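Side-chain contact in acetyltransferase Atu2258 (PDB 2G3A), which transfers the acetyl group of acetyl coenzyme A to an acceptor, with glucosamine 6-phosphate and dopamine among its preferred substrates: residues T124-R127 with T131-G134. Residues are numbered along the deposited sequence; the frame is centred on the assembly and turned at random.
Sequences TYER and TKIG
Glu126 reaches off the helix to meet Lys132 on the strand, and this one pair carries the whole direct contact. A single carboxylate oxygen does the touching. OE2 of Glu126 forms a salt bridge with NZ of Lys132 at 3.5 Å, a long one with no direct hydrogen bond between the charged groups. The same oxygen lies against the aliphatic part of the lysine, 3.2 Å from CE and 3.4 Å from CG of Lys132, so the oxygen sits at the flank of the lysine chain, which the glutamate crosses at an angle, rather than at the ammonium alone. The shape of the lysine explains this: a chi3 of -99°, well off the usual staggered values, bends the chain about its CG-CD bond, and CG, CD, CE and NZ all curve around OE2. Glu126, by contrast, runs straight out beyond CG (chi2 179°).

A water ties the same oxygen to the strand backbone, donating to OE2 of Glu126 at 3.0 Å and accepting from the amide N of Lys132, also at 3.0 Å. OE2 thus answers to both the side chain and the main chain of one residue.

The backbones come closest at Glu126 and Thr131, whose CA atoms are 6.1 Å apart, where the chain leaves helix 119-128 and turns into strand 131-136, outermost of the sheet within this chain. Thr131 pairs with Glu149 of strand 145-151, and Leu148 and Thr146 of that strand touch Glu126 and Lys132 respectively. A classic beta bulge follows directly, with Ile133 and Gly134 both facing Trp147. On the helix, neighbouring Thr124 and Tyr125 belong to the probable CoA site, but Glu126 points elsewhere, across the helix-to-strand connection of this GNAT fold. With Lys132 exposed and Glu126 partly so, solvent probably screens the charge attraction, and the bridging water supplies the directed hydrogen bonds that the ion pair lacks.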
ATOM      1  N   THR A 124      -6.216   8.550 -16.950  1.00 24.03           N
ATOM      2  CA  THR A 124      -5.387   9.715 -16.636  1.00 26.17           C
ATOM      3  C   THR A 124      -3.920   9.311 -16.475  1.00 24.46           C
ATOM      4  O   THR A 124      -3.016   9.962 -17.029  1.00 25.22           O
ATOM      5  CB  THR A 124      -5.874  10.400 -15.334  1.00 27.65           C
ATOM      6  OG1 THR A 124      -7.225  10.840 -15.523  1.00 32.25           O
ATOM      7  CG2 THR A 124      -4.991  11.601 -14.965  1.00 31.67           C
ATOM      8  N   TYR A 125      -3.684   8.233 -15.731  1.00 18.62           N
ATOM      9  CA  TYR A 125      -2.304   7.805 -15.456  1.00 22.50           C
ATOM     10  C   TYR A 125      -1.632   7.334 -16.717  1.00 21.94           C
ATOM     11  O   TYR A 125      -0.465   7.636 -16.950  1.00 21.92           O
ATOM     12  CB  TYR A 125      -2.250   6.687 -14.402  1.00 20.45           C
ATOM     13  CG  TYR A 125      -2.852   7.057 -13.075  1.00 25.07           C
ATOM     14  CD1 TYR A 125      -2.988   8.395 -12.697  1.00 26.35           C
ATOM     15  CD2 TYR A 125      -3.292   6.058 -12.182  1.00 24.73           C
ATOM     16  CE1 TYR A 125      -3.567   8.737 -11.492  1.00 24.67           C
ATOM     17  CE2 TYR A 125      -3.853   6.396 -10.936  1.00 24.30           C
ATOM     18  CZ  TYR A 125      -3.992   7.735 -10.610  1.00 27.97           C
ATOM     19  OH  TYR A 125      -4.551   8.104  -9.403  1.00 28.94           O
ATOM     20  N   GLU A 126      -2.371   6.603 -17.545  1.00 23.34           N
ATOM     21  CA  GLU A 126      -1.806   6.121 -18.806  1.00 25.65           C
ATOM     22  C   GLU A 126      -1.462   7.262 -19.781  1.00 27.01           C
ATOM     23  O   GLU A 126      -0.395   7.251 -20.420  1.00 24.37           O
ATOM     24  CB  GLU A 126      -2.738   5.090 -19.440  1.00 26.03           C
ATOM     25  CG  GLU A 126      -2.718   3.743 -18.686  1.00 27.01           C
ATOM     26  CD  GLU A 126      -3.654   2.698 -19.295  1.00 32.16           C
ATOM     27  OE1 GLU A 126      -4.812   3.032 -19.625  1.00 40.21           O
ATOM     28  OE2 GLU A 126      -3.236   1.533 -19.420  1.00 44.32           O
ATOM     29  N   ARG A 127      -2.357   8.244 -19.886  1.00 25.48           N
ATOM     30  CA  ARG A 127      -2.110   9.424 -20.723  1.00 28.78           C
ATOM     31  C   ARG A 127      -0.862  10.184 -20.259  1.00 25.64           C
ATOM     32  O   ARG A 127      -0.045  10.619 -21.089  1.00 22.92           O
ATOM     33  CB  ARG A 127      -3.320  10.362 -20.715  1.00 27.99           C
ATOM     34  CG  ARG A 127      -4.467   9.993 -21.645  1.00 36.68           C
ATOM     35  CD  ARG A 127      -5.398  11.209 -21.830  1.00 36.56           C
ATOM     36  NE  ARG A 127      -6.061  11.568 -20.569  1.00 46.28           N
ATOM     37  CZ  ARG A 127      -7.326  11.275 -20.270  1.00 51.35           C
ATOM     38  NH1 ARG A 127      -8.094  10.643 -21.153  1.00 56.11           N
ATOM     39  NH2 ARG A 127      -7.831  11.632 -19.094  1.00 44.29           N
ATOM     40  N   THR A 131       2.684   3.062 -17.252  1.00 23.88           N
ATOM     41  CA  THR A 131       2.453   1.839 -18.021  0.50 24.67           C
ATOM     42  C   THR A 131       2.133   0.709 -17.052  1.00 25.15           C
ATOM     43  O   THR A 131       2.796   0.564 -16.023  1.00 26.46           O
ATOM     44  CB  THR A 131       3.679   1.458 -18.861  0.50 25.77           C
ATOM     45  OG1 THR A 131       4.813   1.315 -18.001  0.50 30.18           O
ATOM     46  CG2 THR A 131       3.970   2.521 -19.905  0.50 22.70           C
ATOM     47  N   LYS A 132       1.111  -0.071 -17.383  1.00 23.48           N
ATOM     48  CA  LYS A 132       0.585  -1.091 -16.498  1.00 24.19           C
ATOM     49  C   LYS A 132       1.625  -2.154 -16.235  1.00 23.85           C
ATOM     50  O   LYS A 132       2.346  -2.573 -17.137  1.00 24.84           O
ATOM     51  CB  LYS A 132      -0.662  -1.723 -17.121  1.00 27.35           C
ATOM     52  CG  LYS A 132      -1.758  -0.709 -17.412  1.00 31.15           C
ATOM     53  CD  LYS A 132      -3.144  -1.340 -17.519  1.00 44.00           C
ATOM     54  CE  LYS A 132      -3.556  -1.572 -18.963  1.00 45.04           C
ATOM     55  NZ  LYS A 132      -5.043  -1.494 -19.105  1.00 52.92           N
ATOM     56  N   ILE A 133       1.699  -2.596 -14.991  1.00 22.63           N
ATOM     57  CA  ILE A 133       2.634  -3.656 -14.638  1.00 25.03           C
ATOM     58  C   ILE A 133       1.910  -4.920 -14.188  1.00 23.36           C
ATOM     59  O   ILE A 133       2.495  -5.984 -14.174  1.00 22.49           O
ATOM     60  CB  ILE A 133       3.725  -3.196 -13.624  1.00 27.84           C
ATOM     61  CG1 ILE A 133       3.110  -2.633 -12.346  1.00 28.40           C
ATOM     62  CG2 ILE A 133       4.672  -2.185 -14.299  1.00 26.30           C
ATOM     63  CD1 ILE A 133       4.120  -1.956 -11.386  1.00 29.88           C
ATOM     64  N   GLY A 134       0.626  -4.799 -13.862  1.00 22.89           N
ATOM     65  CA  GLY A 134      -0.184  -5.968 -13.498  1.00 21.74           C
ATOM     66  C   GLY A 134      -1.547  -5.535 -12.993  1.00 22.72           C
ATOM     67  O   GLY A 134      -1.789  -4.337 -12.795  1.00 20.09           O
TER
HETATM   68  O   HOH W   1      -0.421   0.632 -19.858  1.00 23.51           O